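Long-range contacts in M32 carboxypeptidase (Chitinophagaceae bacterium, PDB 7A03), which probably acts as a metal-dependent carboxypeptidase of the M32 (Taq) family, removing residues from the C-terminal ends of peptides: residues 202-212 and 251-261; 345-353 and 397-408. All blocks are in the same frame, centred on the assembly; numbering follows the deposited sequence. Where two conformers were deposited one is given.

Interaction 1 (202-212 and 251-261); sequences LHLHFDRDKQW and TRIDENDFSNM
Phe258 lays its CB over the centre of the Phe206 ring, 3.7 Å from the ring centroid and 8° off the normal, a CH-pi contact. The ring planes are 31° apart, and Phe258 CD1 comes down on Phe206 CD2 at 3.5 Å. Leu202 CD2 meets the edge of the Phe258 ring, while Phe337 of helix 334-341 touches both Leu202 and Phe258.

Around this centre the backbones join: Phe206 N donates to Glu255 O (2.7 Å), and Phe258 N to Leu202 O (2.9 Å). Gln211 lies with its extended chain against Ile253 CG2, and NE2 uses both hydrogens, one to Phe206 O and one to Asp254 O (3.1 Å, 171°). Asp254 O takes Gln211 NE2 and Asp257 N from opposite faces of its plane, and a water donates to both Gln211 OE1 and Phe258 O. At the polar edge Ile253 packs its CB over one face of the Arg208 guanidinium, whose NH1 stays 4.5 Å from Glu255 OE2, beyond a salt bridge.

The buried Gln211 amide has partners at both ends, which fixes its flip and ties the first turn of helix 208-222 to the Asp254-Asp257 turn before helix 258-277, whose HExxH sequence is consistent with a zincin-type metallopeptidase.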
loop_
_atom_site.group_PDB
_atom_site.type_symbol
_atom_site.label_atom_id
_atom_site.label_comp_id
_atom_site.label_asym_id
_atom_site.label_seq_id
_atom_site.Cartn_x
_atom_site.Cartn_y
_atom_site.Cartn_z
ATOM N N LEU A 202 -25.408 -1.383 -9.231
ATOM C CA LEU A 202 -23.990 -1.116 -9.447
ATOM C C LEU A 202 -23.433 -1.906 -10.619
ATOM O O LEU A 202 -22.356 -1.566 -11.123
ATOM C CB LEU A 202 -23.173 -1.423 -8.191
ATOM C CG LEU A 202 -23.363 -0.523 -6.975
ATOM C CD1 LEU A 202 -22.457 -1.021 -5.860
ATOM C CD2 LEU A 202 -23.057 0.929 -7.288
ATOM N N HIS A 203 -24.151 -2.935 -11.074
ATOM C CA HIS A 203 -23.713 -3.746 -12.198
ATOM C C HIS A 203 -24.507 -3.462 -13.467
ATOM O O HIS A 203 -24.456 -4.254 -14.414
ATOM C CB HIS A 203 -23.723 -5.229 -11.832
ATOM C CG HIS A 203 -22.652 -5.599 -10.856
ATOM N ND1 HIS A 203 -22.643 -5.143 -9.554
ATOM C CD2 HIS A 203 -21.537 -6.355 -10.995
ATOM C CE1 HIS A 203 -21.579 -5.614 -8.930
ATOM N NE2 HIS A 203 -20.891 -6.352 -9.782
ATOM N N LEU A 204 -25.228 -2.344 -13.507
ATOM C CA LEU A 204 -25.823 -1.853 -14.748
ATOM C C LEU A 204 -24.712 -1.282 -15.639
ATOM O O LEU A 204 -23.515 -1.384 -15.346
ATOM C CB LEU A 204 -26.915 -0.830 -14.444
ATOM C CG LEU A 204 -28.149 -1.335 -13.701
ATOM C CD1 LEU A 204 -29.057 -0.191 -13.233
ATOM C CD2 LEU A 204 -28.907 -2.307 -14.597
ATOM N N HIS A 205 -25.096 -0.660 -16.747
ATOM C CA HIS A 205 -24.129 -0.128 -17.704
ATOM C C HIS A 205 -23.827 1.326 -17.370
ATOM O O HIS A 205 -24.726 2.173 -17.392
ATOM C CB HIS A 205 -24.652 -0.223 -19.139
ATOM C CG HIS A 205 -23.749 0.428 -20.147
ATOM N ND1 HIS A 205 -22.677 -0.224 -20.716
ATOM C CD2 HIS A 205 -23.754 1.675 -20.677
ATOM C CE1 HIS A 205 -22.062 0.591 -21.555
ATOM N NE2 HIS A 205 -22.698 1.749 -21.553
ATOM N N PHE A 206 -22.555 1.624 -17.105
ATOM C CA PHE A 206 -22.112 2.970 -16.751
ATOM C C PHE A 206 -21.137 3.458 -17.817
ATOM O O PHE A 206 -19.995 2.989 -17.882
ATOM C CB PHE A 206 -21.481 2.986 -15.354
ATOM C CG PHE A 206 -22.479 2.815 -14.240
ATOM C CD1 PHE A 206 -22.918 1.554 -13.878
ATOM C CD2 PHE A 206 -22.979 3.921 -13.558
ATOM C CE1 PHE A 206 -23.846 1.388 -12.850
ATOM C CE2 PHE A 206 -23.897 3.771 -12.512
ATOM C CZ PHE A 206 -24.332 2.498 -12.166
ATOM N N ASP A 207 -21.598 4.409 -18.637
ATOM C CA ASP A 207 -20.834 4.907 -19.782
ATOM C C ASP A 207 -19.374 5.185 -19.443
ATOM O O ASP A 207 -19.063 5.892 -18.480
ATOM C CB ASP A 207 -21.498 6.178 -20.326
ATOM C CG ASP A 207 -20.758 6.765 -21.519
ATOM O OD1 ASP A 207 -20.918 6.222 -22.627
ATOM O OD2 ASP A 207 -20.027 7.773 -21.355
ATOM N N ARG A 208 -18.481 4.659 -20.286
ATOM C CA ARG A 208 -17.050 4.727 -20.007
ATOM C C ARG A 208 -16.545 6.164 -19.983
ATOM O O ARG A 208 -15.748 6.533 -19.111
ATOM C CB ARG A 208 -16.285 3.914 -21.055
ATOM C CG ARG A 208 -14.781 4.049 -20.967
ATOM C CD ARG A 208 -14.095 3.202 -22.018
ATOM N NE ARG A 208 -12.683 3.012 -21.702
ATOM C CZ ARG A 208 -12.208 1.990 -20.995
ATOM N NH1 ARG A 208 -13.035 1.061 -20.533
ATOM N NH2 ARG A 208 -10.907 1.896 -20.752
ATOM N N ASP A 209 -16.974 6.986 -20.943
ATOM C CA ASP A 209 -16.482 8.360 -20.995
ATOM C C ASP A 209 -16.987 9.169 -19.805
ATOM O O ASP A 209 -16.251 10.002 -19.255
ATOM C CB ASP A 209 -16.864 9.010 -22.332
ATOM C CG ASP A 209 -15.992 8.528 -23.484
ATOM O OD1 ASP A 209 -15.030 7.759 -23.238
ATOM O OD2 ASP A 209 -16.266 8.918 -24.639
ATOM N N LYS A 210 -18.230 8.910 -19.378
ATOM C CA LYS A 210 -18.749 9.554 -18.177
ATOM C C LYS A 210 -17.977 9.111 -16.937
ATOM O O LYS A 210 -17.641 9.937 -16.085
ATOM C CB LYS A 210 -20.239 9.256 -18.015
ATOM C CG LYS A 210 -21.162 10.033 -18.964
ATOM C CD LYS A 210 -22.590 9.500 -18.847
ATOM C CE LYS A 210 -23.617 10.512 -19.312
ATOM N NZ LYS A 210 -23.167 11.222 -20.539
ATOM N N GLN A 211 -17.661 7.822 -16.826
ATOM C CA GLN A 211 -16.835 7.388 -15.699
ATOM C C GLN A 211 -15.473 8.075 -15.716
ATOM O O GLN A 211 -14.975 8.533 -14.674
ATOM C CB GLN A 211 -16.671 5.871 -15.693
ATOM C CG GLN A 211 -17.934 5.110 -15.353
ATOM C CD GLN A 211 -17.627 3.701 -14.946
ATOM O OE1 GLN A 211 -16.980 3.476 -13.926
ATOM N NE2 GLN A 211 -18.060 2.739 -15.741
ATOM N N TRP A 212 -14.837 8.130 -16.887
ATOM C CA TRP A 212 -13.513 8.739 -16.973
ATOM C C TRP A 212 -13.542 10.168 -16.451
ATOM O O TRP A 212 -12.722 10.558 -15.598
ATOM C CB TRP A 212 -13.017 8.707 -18.417
ATOM C CG TRP A 212 -11.761 9.477 -18.591
ATOM C CD1 TRP A 212 -11.646 10.756 -19.030
ATOM C CD2 TRP A 212 -10.423 9.023 -18.323
ATOM N NE1 TRP A 212 -10.326 11.137 -19.057
ATOM C CE2 TRP A 212 -9.554 10.098 -18.610
ATOM C CE3 TRP A 212 -9.880 7.825 -17.842
ATOM C CZ2 TRP A 212 -8.163 9.997 -18.475
ATOM C CZ3 TRP A 212 -8.487 7.724 -17.707
ATOM C CH2 TRP A 212 -7.652 8.809 -18.009
ATOM N N THR A 251 -5.892 4.302 -13.703
ATOM C CA THR A 251 -7.133 3.707 -13.262
ATOM C C THR A 251 -7.571 2.710 -14.315
ATOM O O THR A 251 -6.937 2.564 -15.366
ATOM C CB THR A 251 -8.179 4.778 -12.934
ATOM O OG1 THR A 251 -9.287 4.161 -12.255
ATOM C CG2 THR A 251 -8.675 5.473 -14.206
ATOM N N ARG A 252 -8.661 2.015 -14.023
ATOM C CA ARG A 252 -9.270 1.090 -14.956
ATOM C C ARG A 252 -10.773 1.280 -14.860
ATOM O O ARG A 252 -11.311 1.561 -13.785
ATOM C CB ARG A 252 -8.918 -0.363 -14.610
ATOM C CG ARG A 252 -9.040 -0.668 -13.134
ATOM C CD ARG A 252 -8.824 -2.141 -12.832
ATOM N NE ARG A 252 -9.238 -2.462 -11.469
ATOM C CZ ARG A 252 -9.814 -3.607 -11.115
ATOM N NH1 ARG A 252 -10.049 -4.543 -12.029
ATOM N NH2 ARG A 252 -10.163 -3.815 -9.853
ATOM N N ILE A 253 -11.452 1.124 -15.983
ATOM C CA ILE A 253 -12.890 1.336 -16.052
ATOM C C ILE A 253 -13.562 0.023 -16.417
ATOM O O ILE A 253 -13.158 -0.635 -17.381
ATOM C CB ILE A 253 -13.236 2.420 -17.084
ATOM C CG1 ILE A 253 -12.652 3.761 -16.666
ATOM C CG2 ILE A 253 -14.764 2.531 -17.253
ATOM C CD1 ILE A 253 -12.596 4.755 -17.781
ATOM N N ASP A 254 -14.598 -0.347 -15.655
ATOM C CA ASP A 254 -15.498 -1.447 -15.999
ATOM C C ASP A 254 -16.853 -0.812 -16.283
ATOM O O ASP A 254 -17.475 -0.250 -15.374
ATOM C CB ASP A 254 -15.600 -2.465 -14.860
ATOM C CG ASP A 254 -16.322 -3.737 -15.272
ATOM O OD1 ASP A 254 -17.174 -3.668 -16.178
ATOM O OD2 ASP A 254 -16.039 -4.812 -14.694
ATOM N N GLU A 255 -17.313 -0.878 -17.537
ATOM C CA GLU A 255 -18.607 -0.274 -17.852
ATOM C C GLU A 255 -19.782 -0.993 -17.205
ATOM O O GLU A 255 -20.890 -0.446 -17.210
ATOM C CB GLU A 255 -18.878 -0.197 -19.358
ATOM C CG GLU A 255 -17.815 0.462 -20.197
ATOM C CD GLU A 255 -17.918 0.050 -21.653
ATOM O OE1 GLU A 255 -18.842 -0.730 -21.983
ATOM O OE2 GLU A 255 -17.080 0.502 -22.463
ATOM N N ASN A 256 -19.586 -2.196 -16.669
ATOM C CA ASN A 256 -20.659 -2.934 -16.010
ATOM C C ASN A 256 -20.407 -3.133 -14.523
ATOM O O ASN A 256 -20.976 -4.044 -13.915
ATOM C CB ASN A 256 -20.896 -4.280 -16.693
ATOM C CG ASN A 256 -21.151 -4.132 -18.177
ATOM O OD1 ASN A 256 -22.127 -3.506 -18.594
ATOM N ND2 ASN A 256 -20.265 -4.695 -18.983
ATOM N N ASP A 257 -19.559 -2.308 -13.924
ATOM C CA ASP A 257 -19.324 -2.391 -12.487
ATOM C C ASP A 257 -18.862 -1.017 -12.022
ATOM O O ASP A 257 -17.672 -0.691 -12.099
ATOM C CB ASP A 257 -18.306 -3.466 -12.151
ATOM C CG ASP A 257 -18.196 -3.709 -10.668
ATOM O OD1 ASP A 257 -18.786 -2.920 -9.892
ATOM O OD2 ASP A 257 -17.532 -4.696 -10.279
ATOM N N PHE A 258 -19.807 -0.230 -11.522
ATOM C CA PHE A 258 -19.492 1.104 -11.055
ATOM C C PHE A 258 -18.588 1.101 -9.822
ATOM O O PHE A 258 -17.954 2.122 -9.535
ATOM C CB PHE A 258 -20.792 1.869 -10.765
ATOM C CG PHE A 258 -20.579 3.320 -10.480
ATOM C CD1 PHE A 258 -20.220 4.197 -11.498
ATOM C CD2 PHE A 258 -20.716 3.820 -9.195
ATOM C CE1 PHE A 258 -20.015 5.547 -11.227
ATOM C CE2 PHE A 258 -20.516 5.169 -8.924
ATOM C CZ PHE A 258 -20.166 6.030 -9.943
ATOM N N SER A 259 -18.503 -0.019 -9.095
ATOM C CA SER A 259 -17.678 -0.079 -7.884
ATOM C C SER A 259 -16.191 0.084 -8.174
ATOM O O SER A 259 -15.413 0.405 -7.270
ATOM C CB SER A 259 -17.880 -1.424 -7.182
ATOM O OG SER A 259 -19.241 -1.636 -6.860
ATOM N N ASN A 260 -15.777 -0.120 -9.413
ATOM C CA ASN A 260 -14.355 -0.252 -9.714
ATOM C C ASN A 260 -13.673 1.111 -9.788
ATOM O O ASN A 260 -12.917 1.499 -8.886
ATOM C CB ASN A 260 -14.190 -1.047 -11.012
ATOM C CG ASN A 260 -12.780 -1.549 -11.222
ATOM O OD1 ASN A 260 -11.807 -0.840 -10.973
ATOM N ND2 ASN A 260 -12.665 -2.780 -11.711
ATOM N N MET A 261 -13.945 1.847 -10.862
ATOM C CA MET A 261 -13.109 2.989 -11.200
ATOM C C MET A 261 -13.149 4.074 -10.138
ATOM O O MET A 261 -12.104 4.629 -9.786
ATOM C CB MET A 261 -13.506 3.566 -12.555
ATOM C CG MET A 261 -12.551 4.634 -13.052
ATOM S SD MET A 261 -13.369 6.099 -13.757
ATOM C CE MET A 261 -14.209 6.750 -12.304
HETATM O O HOH W 1 -24.210 -4.154 -17.197
HETATM O O HOH W 2 -10.050 0.249 -18.395
HETATM O O HOH W 3 -16.891 4.049 -11.121
HETATM O O HOH W 4 -15.696 1.023 -13.210
#

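Interaction 2 (345-353 and 397-408); sequences QPSLIRTEA and EVPNDTQGVLQD
Gln407 reaches across to the backbone of Leu348, Ile349 and Arg350, and its course can be followed atom by atom. From CB, CG enters the position between the backbone N and the carbonyl carbon (chi1 60°), and the extended chain then carries the amide past Ile349, which runs alongside in the opposite direction; CD lies 4.1 Å from Ile349 CD1. At the tip, OE1 accepts from Arg350 N in its carbonyl plane (3.0 Å, 171°), and a water bridges OE1 to Asp408 OD1. NE2 donates to Leu348 O at 3.0 Å and, within its own turn, to Gly404 O. An alanine in place of Gln407 would probably leave Arg350 N and Leu348 O without these mates and open a gap beside Ile349.

On one flank Leu348 spreads its methyls over the other loop: CD1 abuts Pro399 CD and CD2 meets Val398 CG2, both at 3.7 Å. On the other, Arg350 grips Asp408 side-on, NE to OD2 (2.8 Å, 178°) and NH2 to OD1 (2.9 Å), both from above the carboxylate plane. Asp408 OD2 has a second salt bridge to Arg365 of helix 358-374, and Tyr422 forms a cation-pi pair with Arg350.

Two loops, the first with a short 3-10 turn, are therefore joined by a glutamine mimicking a backbone peptide and by a carboxylate shared between two arginines, which would probably keep Asp408 ionised.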
loop_
_atom_site.group_PDB
_atom_site.type_symbol
_atom_site.label_atom_id
_atom_site.label_comp_id
_atom_site.label_asym_id
_atom_site.label_seq_id
_atom_site.Cartn_x
_atom_site.Cartn_y
_atom_site.Cartn_z
ATOM N N GLN A 345 -18.747 -8.987 2.786
ATOM C CA GLN A 345 -19.003 -10.372 2.430
ATOM C C GLN A 345 -17.702 -11.157 2.499
ATOM O O GLN A 345 -16.757 -10.835 1.774
ATOM C CB GLN A 345 -19.537 -10.414 1.000
ATOM C CG GLN A 345 -19.890 -11.789 0.492
ATOM C CD GLN A 345 -20.888 -11.727 -0.644
ATOM O OE1 GLN A 345 -22.058 -11.413 -0.437
ATOM N NE2 GLN A 345 -20.424 -12.005 -1.860
ATOM N N PRO A 346 -17.615 -12.180 3.344
ATOM C CA PRO A 346 -16.447 -13.074 3.294
ATOM C C PRO A 346 -16.272 -13.629 1.887
ATOM O O PRO A 346 -17.242 -14.024 1.232
ATOM C CB PRO A 346 -16.806 -14.172 4.299
ATOM C CG PRO A 346 -17.761 -13.496 5.254
ATOM C CD PRO A 346 -18.567 -12.555 4.406
ATOM N N SER A 347 -15.031 -13.614 1.406
ATOM C CA SER A 347 -14.749 -14.014 0.036
ATOM C C SER A 347 -13.329 -14.569 -0.052
ATOM O O SER A 347 -12.564 -14.548 0.917
ATOM C CB SER A 347 -15.037 -12.867 -0.933
ATOM O OG SER A 347 -14.194 -11.759 -0.672
ATOM N N LEU A 348 -12.979 -15.064 -1.237
ATOM C CA LEU A 348 -11.756 -15.836 -1.431
ATOM C C LEU A 348 -10.546 -14.992 -1.817
ATOM O O LEU A 348 -9.417 -15.356 -1.464
ATOM C CB LEU A 348 -11.989 -16.900 -2.508
ATOM C CG LEU A 348 -12.943 -18.022 -2.084
ATOM C CD1 LEU A 348 -13.513 -18.743 -3.292
ATOM C CD2 LEU A 348 -12.212 -19.001 -1.189
ATOM N N ILE A 349 -10.752 -13.879 -2.520
ATOM C CA ILE A 349 -9.676 -13.118 -3.150
ATOM C C ILE A 349 -9.447 -11.832 -2.369
ATOM O O ILE A 349 -10.349 -10.986 -2.274
ATOM C CB ILE A 349 -9.987 -12.811 -4.621
ATOM C CG1 ILE A 349 -10.282 -14.107 -5.383
ATOM C CG2 ILE A 349 -8.839 -12.018 -5.253
ATOM C CD1 ILE A 349 -9.120 -15.098 -5.390
ATOM N N ARG A 350 -8.222 -11.672 -1.852
ATOM C CA ARG A 350 -7.872 -10.500 -1.052
ATOM C C ARG A 350 -8.122 -9.199 -1.803
ATOM O O ARG A 350 -8.670 -8.244 -1.235
ATOM C CB ARG A 350 -6.414 -10.597 -0.603
ATOM C CG ARG A 350 -5.870 -9.355 0.107
ATOM C CD ARG A 350 -4.347 -9.439 0.328
ATOM N NE ARG A 350 -3.614 -9.544 -0.939
ATOM C CZ ARG A 350 -3.312 -8.500 -1.711
ATOM N NH1 ARG A 350 -3.659 -7.278 -1.344
ATOM N NH2 ARG A 350 -2.667 -8.660 -2.862
ATOM N N THR A 351 -7.726 -9.132 -3.079
ATOM C CA THR A 351 -7.836 -7.870 -3.806
ATOM C C THR A 351 -9.276 -7.457 -4.077
ATOM O O THR A 351 -9.507 -6.297 -4.431
ATOM C CB THR A 351 -7.034 -7.910 -5.114
ATOM O OG1 THR A 351 -7.496 -9.006 -5.919
ATOM C CG2 THR A 351 -5.539 -8.069 -4.813
ATOM N N GLU A 352 -10.241 -8.354 -3.881
ATOM C CA GLU A 352 -11.657 -8.056 -4.069
ATOM C C GLU A 352 -12.408 -7.875 -2.755
ATOM O O GLU A 352 -13.620 -7.637 -2.774
ATOM C CB GLU A 352 -12.326 -9.175 -4.872
ATOM C CG GLU A 352 -11.883 -9.270 -6.326
ATOM C CD GLU A 352 -12.123 -10.648 -6.913
ATOM O OE1 GLU A 352 -13.026 -11.362 -6.425
ATOM O OE2 GLU A 352 -11.396 -11.025 -7.853
ATOM N N ALA A 353 -11.730 -7.994 -1.624
ATOM C CA ALA A 353 -12.406 -8.032 -0.338
ATOM C C ALA A 353 -12.824 -6.640 0.135
ATOM O O ALA A 353 -12.142 -5.641 -0.107
ATOM C CB ALA A 353 -11.485 -8.673 0.703
ATOM N N GLU A 397 -14.755 -21.878 1.539
ATOM C CA GLU A 397 -14.163 -23.167 1.171
ATOM C C GLU A 397 -13.453 -22.985 -0.163
ATOM O O GLU A 397 -14.092 -22.965 -1.221
ATOM C CB GLU A 397 -15.217 -24.273 1.085
ATOM C CG GLU A 397 -15.863 -24.622 2.412
ATOM C CD GLU A 397 -16.779 -23.524 2.908
ATOM O OE1 GLU A 397 -17.652 -23.079 2.128
ATOM O OE2 GLU A 397 -16.608 -23.096 4.071
ATOM N N VAL A 398 -12.132 -22.852 -0.104
ATOM C CA VAL A 398 -11.279 -22.651 -1.272
ATOM C C VAL A 398 -11.482 -23.772 -2.288
ATOM O O VAL A 398 -11.267 -24.947 -1.959
ATOM C CB VAL A 398 -9.804 -22.533 -0.857
ATOM C CG1 VAL A 398 -8.926 -22.475 -2.087
ATOM C CG2 VAL A 398 -9.590 -21.295 0.005
ATOM N N PRO A 399 -11.871 -23.452 -3.537
ATOM C CA PRO A 399 -12.230 -24.502 -4.501
ATOM C C PRO A 399 -11.061 -25.011 -5.334
ATOM O O PRO A 399 -11.107 -26.134 -5.843
ATOM C CB PRO A 399 -13.274 -23.807 -5.382
ATOM C CG PRO A 399 -12.835 -22.368 -5.386
ATOM C CD PRO A 399 -12.238 -22.109 -4.020
ATOM N N ASN A 400 -10.028 -24.191 -5.499
ATOM C CA ASN A 400 -8.822 -24.586 -6.213
ATOM C C ASN A 400 -7.700 -23.646 -5.791
ATOM O O ASN A 400 -7.922 -22.665 -5.078
ATOM C CB ASN A 400 -9.033 -24.565 -7.730
ATOM C CG ASN A 400 -9.618 -23.257 -8.215
ATOM O OD1 ASN A 400 -8.946 -22.226 -8.213
ATOM N ND2 ASN A 400 -10.878 -23.293 -8.634
ATOM N N ASP A 401 -6.487 -23.954 -6.255
ATOM C CA ASP A 401 -5.308 -23.252 -5.753
ATOM C C ASP A 401 -5.193 -21.818 -6.269
ATOM O O ASP A 401 -4.674 -20.955 -5.553
ATOM C CB ASP A 401 -4.049 -24.060 -6.049
ATOM C CG ASP A 401 -3.899 -25.248 -5.125
ATOM O OD1 ASP A 401 -4.492 -25.226 -4.022
ATOM O OD2 ASP A 401 -3.192 -26.211 -5.496
ATOM N N THR A 402 -5.649 -21.530 -7.492
ATOM C CA THR A 402 -5.611 -20.140 -7.946
ATOM C C THR A 402 -6.573 -19.262 -7.151
ATOM O O THR A 402 -6.333 -18.059 -7.005
ATOM C CB THR A 402 -5.853 -20.022 -9.456
ATOM O OG1 THR A 402 -7.127 -20.578 -9.793
ATOM C CG2 THR A 402 -4.763 -20.748 -10.234
ATOM N N GLN A 403 -7.653 -19.840 -6.619
ATOM C CA GLN A 403 -8.518 -19.128 -5.685
ATOM C C GLN A 403 -7.998 -19.177 -4.254
ATOM O O GLN A 403 -8.631 -18.601 -3.360
ATOM C CB GLN A 403 -9.942 -19.690 -5.745
ATOM C CG GLN A 403 -10.645 -19.450 -7.069
ATOM C CD GLN A 403 -11.033 -17.998 -7.259
ATOM O OE1 GLN A 403 -11.801 -17.439 -6.474
ATOM N NE2 GLN A 403 -10.513 -17.380 -8.308
ATOM N N GLY A 404 -6.875 -19.851 -4.022
ATOM C CA GLY A 404 -6.304 -19.997 -2.702
ATOM C C GLY A 404 -4.877 -19.499 -2.624
ATOM O O GLY A 404 -4.619 -18.318 -2.857
ATOM N N VAL A 405 -3.944 -20.416 -2.346
ATOM C CA VAL A 405 -2.567 -20.065 -2.005
ATOM C C VAL A 405 -1.800 -19.426 -3.158
ATOM O O VAL A 405 -0.810 -18.723 -2.925
ATOM C CB VAL A 405 -1.844 -21.299 -1.426
ATOM C CG1 VAL A 405 -1.636 -22.363 -2.503
ATOM C CG2 VAL A 405 -0.527 -20.903 -0.797
ATOM N N LEU A 406 -2.227 -19.630 -4.398
ATOM C CA LEU A 406 -1.507 -19.087 -5.543
ATOM C C LEU A 406 -2.048 -17.739 -6.020
ATOM O O LEU A 406 -1.675 -17.289 -7.107
ATOM C CB LEU A 406 -1.513 -20.094 -6.698
ATOM C CG LEU A 406 -0.787 -21.424 -6.504
ATOM C CD1 LEU A 406 -0.982 -22.297 -7.729
ATOM C CD2 LEU A 406 0.704 -21.198 -6.253
ATOM N N GLN A 407 -2.910 -17.071 -5.239
ATOM C CA GLN A 407 -3.553 -15.865 -5.756
ATOM C C GLN A 407 -2.614 -14.662 -5.793
ATOM O O GLN A 407 -2.726 -13.824 -6.692
ATOM C CB GLN A 407 -4.825 -15.537 -4.967
ATOM C CG GLN A 407 -4.621 -15.274 -3.473
ATOM C CD GLN A 407 -5.943 -14.988 -2.763
ATOM O OE1 GLN A 407 -6.323 -13.834 -2.589
ATOM N NE2 GLN A 407 -6.657 -16.045 -2.378
ATOM N N ASP A 408 -1.710 -14.542 -4.830
ATOM C CA ASP A 408 -0.925 -13.328 -4.654
ATOM C C ASP A 408 0.518 -13.568 -5.074
ATOM O O ASP A 408 1.095 -14.620 -4.778
ATOM C CB ASP A 408 -0.986 -12.835 -3.203
ATOM C CG ASP A 408 -2.252 -12.062 -2.919
ATOM O OD1 ASP A 408 -2.769 -11.422 -3.857
ATOM O OD2 ASP A 408 -2.729 -12.081 -1.761
HETATM O O HOH W 5 -8.164 -18.139 -0.778
HETATM O O HOH W 6 -5.610 -11.526 -3.942
#

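Both segments of interaction 1 precede those of interaction 2 in the chain, and all four belong to the M32 peptidase region. Their centres lie 24 Å apart, and the nearest atoms are about 6 Å from each other without touching. Helix 334-341 provides a connection: its Phe337 packs on interaction 1, and the loop leaving it contains segment 345-353 of interaction 2. Interaction 1 joins the beginnings of two helices next to the small three-stranded sheet, through strand 247-251. Interaction 2 instead ties the loop before helix 358-374 to the loop after helix 382-394. Together they fasten non-helical connections in a mostly helical chain, one partly buried and the other at the surface.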